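PDB 1JM1: rieske iron-sulfur protein soxF from Sulfolobus acidocaldarius, which carries a [2Fe-2S] cluster and, as a Rieske protein of a respiratory chain, probably passes electrons from quinol towards later acceptors. Local coordinates for residues H127-A132 / S141-R146; S91-H96 / P170-G175. One frame throughout, in Å; residues are numbered along the deposited sequence.

Overall arrangement
Both contacts reach the same Rieske cluster, and their centres lie 12 Å apart. The histidines come one from each: H127 of contact 1 and H96 of contact 2 bind the same iron, their rings meeting with planes at about 80°. C94 of contact 2 and C124 hold the other iron. Two polar links tie the contacts directly. Y131 OH lies 3.1 Å from V95 N, a probable hydrogen bond, and R146 NH1 lies 2.9 Å from P170 O, also a probable hydrogen bond. The Y131 hydroxyl also packs against C94 SG at 3.1 Å. Along the chain, 127-132 and 141-146 both fall inside the long loop that 91-96 and 170-175 close.

Contact 1 (H127-A132 / S141-R146). With FES (Fe2/s2 (inorganic) cluster), chain C.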
ATOM      1  N   HIS A 127      -6.204 -16.128   6.843  1.00 12.55           N
ATOM      2  CA  HIS A 127      -7.541 -16.252   7.453  1.00 13.23           C
ATOM      3  C   HIS A 127      -8.606 -15.553   6.612  1.00 13.42           C
ATOM      4  O   HIS A 127      -9.734 -15.415   7.072  1.00 14.90           O
ATOM      5  CB  HIS A 127      -7.637 -15.841   8.935  1.00 13.17           C
ATOM      6  CG  HIS A 127      -6.451 -16.285   9.734  1.00 12.61           C
ATOM      7  ND1 HIS A 127      -5.322 -15.472   9.819  1.00 12.39           N
ATOM      8  CD2 HIS A 127      -6.205 -17.431  10.367  1.00 13.64           C
ATOM      9  CE1 HIS A 127      -4.448 -16.167  10.518  1.00 12.39           C
ATOM     10  NE2 HIS A 127      -4.935 -17.341  10.868  1.00 13.08           N
ATOM     11  N   GLY A 128      -8.327 -15.158   5.372  1.00 12.75           N
ATOM     12  CA  GLY A 128      -9.357 -14.692   4.471  1.00 13.43           C
ATOM     13  C   GLY A 128      -9.800 -13.252   4.662  1.00 12.96           C
ATOM     14  O   GLY A 128     -10.869 -12.855   4.135  1.00 13.64           O
ATOM     15  N   SER A 129      -9.017 -12.397   5.315  1.00 11.84           N
ATOM     16  CA  SER A 129      -9.307 -10.971   5.296  1.00 11.58           C
ATOM     17  C   SER A 129      -9.251 -10.447   3.882  1.00 11.34           C
ATOM     18  O   SER A 129      -8.336 -10.774   3.128  1.00 12.17           O
ATOM     19  CB  SER A 129      -8.331 -10.194   6.175  1.00 11.72           C
ATOM     20  OG  SER A 129      -8.437 -10.553   7.507  1.00 12.42           O
ATOM     21  N   ILE A 130     -10.233  -9.611   3.523  1.00 11.42           N
ATOM     22  CA  ILE A 130     -10.273  -8.969   2.207  1.00 11.51           C
ATOM     23  C   ILE A 130     -10.323  -7.467   2.411  1.00 10.68           C
ATOM     24  O   ILE A 130     -11.240  -6.961   3.057  1.00 11.60           O
ATOM     25  CB  ILE A 130     -11.424  -9.455   1.330  1.00 11.99           C
ATOM     26  CG1 ILE A 130     -11.389 -11.011   1.186  1.00 13.33           C
ATOM     27  CG2 ILE A 130     -11.389  -8.774  -0.026  1.00 12.96           C
ATOM     28  CD1 ILE A 130     -12.512 -11.579   0.329  1.00 15.59           C
ATOM     29  N   TYR A 131      -9.366  -6.787   1.803  1.00 10.58           N
ATOM     30  CA  TYR A 131      -9.237  -5.324   1.850  1.00 10.34           C
ATOM     31  C   TYR A 131      -9.630  -4.735   0.519  1.00 10.44           C
ATOM     32  O   TYR A 131      -9.105  -5.123  -0.527  1.00 11.06           O
ATOM     33  CB  TYR A 131      -7.811  -4.952   2.169  1.00 10.38           C
ATOM     34  CG  TYR A 131      -7.259  -5.546   3.457  1.00 10.38           C
ATOM     35  CD1 TYR A 131      -6.416  -6.660   3.420  1.00 11.04           C
ATOM     36  CD2 TYR A 131      -7.589  -5.002   4.686  1.00 10.46           C
ATOM     37  CE1 TYR A 131      -5.927  -7.183   4.600  1.00 11.05           C
ATOM     38  CE2 TYR A 131      -7.058  -5.501   5.866  1.00 10.70           C
ATOM     39  CZ  TYR A 131      -6.219  -6.595   5.807  1.00 10.40           C
ATOM     40  OH  TYR A 131      -5.673  -7.044   6.986  1.00 11.23           O
ATOM     41  N   ALA A 132     -10.570  -3.768   0.542  1.00 10.27           N
ATOM     42  CA  ALA A 132     -11.065  -3.129  -0.660  1.00 10.45           C
ATOM     43  C   ALA A 132     -10.192  -1.916  -0.937  1.00 10.39           C
ATOM     44  O   ALA A 132     -10.394  -0.828  -0.381  1.00 10.33           O
ATOM     45  CB  ALA A 132     -12.517  -2.761  -0.476  1.00 11.25           C
ATOM     46  N   SER A 141     -14.398  -8.489   4.165  1.00 13.26           N
ATOM     47  CA  SER A 141     -14.626  -9.873   4.570  1.00 14.13           C
ATOM     48  C   SER A 141     -13.522 -10.279   5.483  1.00 13.60           C
ATOM     49  O   SER A 141     -12.425  -9.733   5.437  1.00 13.26           O
ATOM     50  CB  SER A 141     -14.601 -10.779   3.284  1.00 15.47           C
ATOM     51  OG  SER A 141     -15.084 -12.082   3.619  1.00 17.80           O
ATOM     52  N   GLY A 142     -13.778 -11.305   6.340  1.00 14.86           N
ATOM     53  CA  GLY A 142     -12.736 -11.886   7.148  1.00 14.56           C
ATOM     54  C   GLY A 142     -12.475 -11.109   8.399  1.00 14.07           C
ATOM     55  O   GLY A 142     -13.174 -10.158   8.736  1.00 15.59           O
ATOM     56  N   PRO A 143     -11.471 -11.544   9.152  1.00 13.69           N
ATOM     57  CA  PRO A 143     -11.328 -11.124  10.543  1.00 14.13           C
ATOM     58  C   PRO A 143     -10.505  -9.882  10.815  1.00 13.47           C
ATOM     59  O   PRO A 143     -10.450  -9.427  11.974  1.00 15.08           O
ATOM     60  CB  PRO A 143     -10.683 -12.382  11.218  1.00 15.00           C
ATOM     61  CG  PRO A 143      -9.835 -12.947  10.127  1.00 14.41           C
ATOM     62  CD  PRO A 143     -10.667 -12.763   8.884  1.00 14.49           C
ATOM     63  N   ALA A 144      -9.850  -9.269   9.849  1.00 13.06           N
ATOM     64  CA  ALA A 144      -8.996  -8.133  10.110  1.00 12.39           C
ATOM     65  C   ALA A 144      -9.804  -7.054  10.797  1.00 12.72           C
ATOM     66  O   ALA A 144     -10.933  -6.742  10.377  1.00 13.77           O
ATOM     67  CB  ALA A 144      -8.392  -7.575   8.823  1.00 12.94           C
ATOM     68  N   PRO A 145      -9.266  -6.448  11.844  1.00 12.83           N
ATOM     69  CA  PRO A 145     -10.087  -5.536  12.657  1.00 14.17           C
ATOM     70  C   PRO A 145     -10.040  -4.093  12.242  1.00 13.06           C
ATOM     71  O   PRO A 145     -10.725  -3.269  12.869  1.00 14.80           O
ATOM     72  CB  PRO A 145      -9.466  -5.729  14.066  1.00 17.14           C
ATOM     73  CG  PRO A 145      -8.008  -5.927  13.752  1.00 16.28           C
ATOM     74  CD  PRO A 145      -8.026  -6.840  12.558  1.00 14.36           C
ATOM     75  N   ARG A 146      -9.283  -3.741  11.219  1.00 12.16           N
ATOM     76  CA  ARG A 146      -9.116  -2.365  10.796  1.00 11.79           C
ATOM     77  C   ARG A 146      -8.598  -2.368   9.368  1.00 10.91           C
ATOM     78  O   ARG A 146      -8.107  -3.398   8.879  1.00 11.20           O
ATOM     79  CB  ARG A 146      -8.167  -1.624  11.722  1.00 11.88           C
ATOM     80  CG  ARG A 146      -6.752  -2.191  11.757  1.00 11.84           C
ATOM     81  CD  ARG A 146      -5.950  -1.546  12.848  1.00 12.91           C
ATOM     82  NE  ARG A 146      -4.542  -2.004  12.939  1.00 12.89           N
ATOM     83  CZ  ARG A 146      -3.521  -1.418  12.406  1.00 11.34           C
ATOM     84  NH1 ARG A 146      -3.632  -0.379  11.607  1.00 11.52           N
ATOM     85  NH2 ARG A 146      -2.291  -1.909  12.659  1.00 12.79           N
TER
HETATM   86 FE1  FES C 501      -4.270 -12.079   7.086  1.00 11.36          FE
HETATM   87 FE2  FES C 501      -5.179 -13.477   9.234  1.00 11.88          FE
HETATM   88  S1  FES C 501      -6.379 -12.835   7.433  1.00 12.32           S
HETATM   89  S2  FES C 501      -3.054 -12.822   8.843  1.00 11.77           S
HETATM   90  O   HOH W   1     -13.183 -13.968   3.521  1.00 23.19           O
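I130 and S141 are joined by a direct backbone hydrogen bond, I130 N to S141 O at 2.9 Å with an N-H...O angle of 159°. S129 brings its CA toward the same carbonyl oxygen in a CA-H...O contact. The second direct bond, A144 N to S129 OG at 3.0 Å, is weak, with an angle of only 131° at the hydrogen. A water bridges G128 O, to which it donates at 2.6 Å, and S141 OG.

The cluster contacts come from 127-129. H127 ND1 binds the iron FE2 at 2.1 Å. S129 OG, anti to its own carbonyl carbon (chi1 -63°), lies 3.1 Å from the bridging sulfur S1 while also accepting from A144; a hydroxyl so close would probably polarise the sulfide. These residues end the second cluster-binding motif of Rieske proteins, C-P-C-H-G-S at 124-129, and G142-P145 form the proline loop that in this family covers the cluster. The two elements pass closely at G142, whose phi is positive and whose missing side chain matters: a CB there would collide with G128 O and S129 CA.

The remaining contacts are van der Waals packing, several of them carbon against oxygen. P143 lays its CD 3.3 Å from H127 O, and its CG meets H127 CB. A144 CB touches both S129 OG and Y131 OH, the latter at 3.3 Å, and approaches the tyrosine ring obliquely. R146 O sits at the edge of that ring, near its plane and beside CE2. The hydroxyl of Y131 finds its hydrogen-bond partner elsewhere, in V95 N. At the strand end of the contact, the terminal CD1 of I130 reaches S141 CB at 3.7 Å, and I130 also touches V140 of strand 138-141.

Contact 2 (S91-H96 / P170-G175); sequences SDVCVH and PYFSAG. With FES (Fe2/s2 (inorganic) cluster), chain C.
The F172 ring lies against the backbone carbonyls of the first cluster-binding loop. V95 O is at its edge, near the ring plane, while C94 O and H96 O approach obliquely, H96 O coming 3.5 Å from CE1. With F172 CG anti to the backbone N (chi1 176°), CG itself comes to 3.7 Å from C94 O. F172 CB packs directly on V93 CG1 at 3.7 Å, and the V93 and F172 side chains cross at about a right angle. The Y171 ring meets S91 instead, its CD2 3.7 Å from S91 CB, with S91 OG oblique to the ring.

S91 OG also accepts from V93 N at 3.2 Å and 161°, an ST turn at the start of the loop. A water fills the polar junction between the segments: it bonds S91 OG at 2.9 Å, donates to V93 O at 2.8 Å and accepts from F172 N at 3.0 Å. An alanine at S91 would probably leave V93 N without its mate and the water held by two bonds in place of three.

C94 and H96 open the first cluster-binding motif, C-x-H-x-G-C: C94 SG binds one iron and H96 ND1 the other. The thiolate sulfur accepts from H96 N as well, a nearly straight bond (163°) that links the two ligands.

In the fold, 91-96 leads out of strand 87-91, and the loop holding 170-175 comes after strand 161-167. Strand 43-48 flanks both, V93 touching P43 and Y171 touching C44, while Y171 OH bonds Y37 O.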
ATOM      1  N   SER A  91       0.566  -0.804   2.804  1.00  9.35           N
ATOM      2  CA  SER A  91       1.341  -1.829   3.490  1.00  9.25           C
ATOM      3  C   SER A  91       1.047  -3.205   2.880  1.00  9.25           C
ATOM      4  O   SER A  91      -0.068  -3.515   2.492  1.00  9.90           O
ATOM      5  CB  SER A  91       0.946  -1.844   4.958  1.00  9.75           C
ATOM      6  OG  SER A  91       1.633  -2.865   5.678  1.00  9.83           O
ATOM      7  N   ASP A  92       2.104  -4.043   2.851  1.00  9.71           N
ATOM      8  CA  ASP A  92       1.980  -5.427   2.422  1.00  9.62           C
ATOM      9  C   ASP A  92       1.866  -6.396   3.589  1.00  9.83           C
ATOM     10  O   ASP A  92       2.024  -7.605   3.356  1.00 11.19           O
ATOM     11  CB  ASP A  92       3.126  -5.810   1.509  1.00 10.62           C
ATOM     12  CG  ASP A  92       2.935  -7.095   0.777  1.00 10.78           C
ATOM     13  OD1 ASP A  92       1.748  -7.315   0.327  1.00 11.37           O
ATOM     14  OD2 ASP A  92       3.889  -7.866   0.568  1.00 12.61           O
ATOM     15  N   VAL A  93       1.588  -5.924   4.792  1.00  9.92           N
ATOM     16  CA  VAL A  93       1.453  -6.769   5.991  1.00 10.00           C
ATOM     17  C   VAL A  93       0.009  -6.719   6.461  1.00 10.41           C
ATOM     18  O   VAL A  93      -0.527  -5.648   6.810  1.00 10.62           O
ATOM     19  CB  VAL A  93       2.446  -6.374   7.074  1.00 10.64           C
ATOM     20  CG1 VAL A  93       2.262  -7.317   8.295  1.00 11.35           C
ATOM     21  CG2 VAL A  93       3.888  -6.383   6.595  1.00 11.76           C
ATOM     22  N   CYS A  94      -0.649  -7.889   6.479  1.00 10.32           N
ATOM     23  CA  CYS A  94      -1.998  -7.986   6.963  1.00 10.13           C
ATOM     24  C   CYS A  94      -2.117  -7.556   8.407  1.00  9.97           C
ATOM     25  O   CYS A  94      -1.295  -7.926   9.253  1.00 10.70           O
ATOM     26  CB  CYS A  94      -2.426  -9.468   6.827  1.00 10.82           C
ATOM     27  SG  CYS A  94      -4.178  -9.734   7.184  1.00 11.23           S
ATOM     28  N   VAL A  95      -3.152  -6.758   8.701  1.00 10.58           N
ATOM     29  CA  VAL A  95      -3.365  -6.226  10.057  1.00 10.68           C
ATOM     30  C   VAL A  95      -4.234  -7.149  10.911  1.00 11.48           C
ATOM     31  O   VAL A  95      -4.562  -6.798  12.047  1.00 13.43           O
ATOM     32  CB  VAL A  95      -3.850  -4.786  10.045  1.00 11.26           C
ATOM     33  CG1 VAL A  95      -2.725  -3.856   9.545  1.00 12.27           C
ATOM     34  CG2 VAL A  95      -5.096  -4.560   9.228  1.00 13.47           C
ATOM     35  N   HIS A  96      -4.588  -8.336  10.426  1.00 11.40           N
ATOM     36  CA  HIS A  96      -5.182  -9.366  11.273  1.00 11.83           C
ATOM     37  C   HIS A  96      -4.081 -10.036  12.092  1.00 11.58           C
ATOM     38  O   HIS A  96      -3.978  -9.807  13.296  1.00 13.51           O
ATOM     39  CB  HIS A  96      -5.940 -10.364  10.438  1.00 12.34           C
ATOM     40  CG  HIS A  96      -6.473 -11.514  11.268  1.00 12.44           C
ATOM     41  ND1 HIS A  96      -6.181 -12.821  10.956  1.00 12.34           N
ATOM     42  CD2 HIS A  96      -7.196 -11.457  12.421  1.00 14.30           C
ATOM     43  CE1 HIS A  96      -6.743 -13.542  11.901  1.00 13.28           C
ATOM     44  NE2 HIS A  96      -7.360 -12.776  12.795  1.00 14.63           N
ATOM     45  N   PRO A 170      -0.626   2.999  11.799  1.00 10.62           N
ATOM     46  CA  PRO A 170       0.453   2.040  12.111  1.00 10.68           C
ATOM     47  C   PRO A 170       0.246   0.738  11.360  1.00 10.05           C
ATOM     48  O   PRO A 170      -0.883   0.263  11.159  1.00 10.66           O
ATOM     49  CB  PRO A 170       0.268   1.799  13.627  1.00 11.88           C
ATOM     50  CG  PRO A 170      -1.207   2.072  13.862  1.00 12.22           C
ATOM     51  CD  PRO A 170      -1.522   3.221  12.956  1.00 11.47           C
ATOM     52  N   TYR A 171       1.356   0.126  10.999  1.00 10.00           N
ATOM     53  CA  TYR A 171       1.368  -1.237  10.472  1.00  9.98           C
ATOM     54  C   TYR A 171       1.013  -2.227  11.586  1.00 10.40           C
ATOM     55  O   TYR A 171       0.901  -1.868  12.776  1.00 10.97           O
ATOM     56  CB  TYR A 171       2.759  -1.541   9.922  1.00 10.23           C
ATOM     57  CG  TYR A 171       3.231  -0.667   8.786  1.00  9.90           C
ATOM     58  CD1 TYR A 171       4.589  -0.490   8.581  1.00 10.35           C
ATOM     59  CD2 TYR A 171       2.375  -0.032   7.898  1.00 10.05           C
ATOM     60  CE1 TYR A 171       5.069   0.272   7.553  1.00 10.33           C
ATOM     61  CE2 TYR A 171       2.863   0.746   6.851  1.00 10.03           C
ATOM     62  CZ  TYR A 171       4.208   0.902   6.677  1.00  9.62           C
ATOM     63  OH  TYR A 171       4.639   1.677   5.637  1.00 10.56           O
ATOM     64  N   PHE A 172       0.825  -3.477  11.202  1.00 10.42           N
ATOM     65  CA  PHE A 172       0.597  -4.556  12.145  1.00 10.60           C
ATOM     66  C   PHE A 172       1.590  -4.513  13.285  1.00 11.10           C
ATOM     67  O   PHE A 172       2.793  -4.402  13.090  1.00 11.45           O
ATOM     68  CB  PHE A 172       0.737  -5.876  11.368  1.00 11.26           C
ATOM     69  CG  PHE A 172       0.612  -7.103  12.260  1.00 12.20           C
ATOM     70  CD1 PHE A 172      -0.607  -7.465  12.816  1.00 13.45           C
ATOM     71  CD2 PHE A 172       1.743  -7.877  12.525  1.00 13.64           C
ATOM     72  CE1 PHE A 172      -0.721  -8.584  13.641  1.00 15.16           C
ATOM     73  CE2 PHE A 172       1.625  -9.030  13.343  1.00 15.08           C
ATOM     74  CZ  PHE A 172       0.420  -9.329  13.877  1.00 16.32           C
ATOM     75  N   SER A 173       1.079  -4.709  14.498  1.00 11.98           N
ATOM     76  CA  SER A 173       1.924  -4.810  15.699  1.00 13.02           C
ATOM     77  C   SER A 173       2.298  -6.266  15.907  1.00 12.72           C
ATOM     78  O   SER A 173       1.460  -7.100  16.233  1.00 14.33           O
ATOM     79  CB  SER A 173       1.154  -4.342  16.939  1.00 15.14           C
ATOM     80  OG  SER A 173       0.936  -2.941  16.936  1.00 16.46           O
ATOM     81  N   ALA A 174       3.582  -6.527  15.738  1.00 13.12           N
ATOM     82  CA  ALA A 174       4.141  -7.877  15.926  1.00 13.96           C
ATOM     83  C   ALA A 174       4.705  -7.977  17.338  1.00 15.44           C
ATOM     84  O   ALA A 174       3.955  -8.284  18.253  1.00 19.83           O
ATOM     85  CB  ALA A 174       5.139  -8.141  14.804  1.00 14.32           C
ATOM     86  N   GLY A 175       5.992  -7.728  17.540  1.00 16.08           N
ATOM     87  CA  GLY A 175       6.567  -7.764  18.849  1.00 20.17           C
ATOM     88  C   GLY A 175       6.511  -6.408  19.551  1.00 20.69           C
ATOM     89  O   GLY A 175       6.649  -6.358  20.756  1.00 29.62           O
TER
HETATM   90 FE1  FES C 501      -4.270 -12.079   7.086  1.00 11.36          FE
HETATM   91 FE2  FES C 501      -5.179 -13.477   9.234  1.00 11.88          FE
HETATM   92  S1  FES C 501      -6.379 -12.835   7.433  1.00 12.32           S
HETATM   93  S2  FES C 501      -3.054 -12.822   8.843  1.00 11.77           S
HETATM   94  O   HOH W   2       0.459  -3.452   8.241  1.00 10.83           O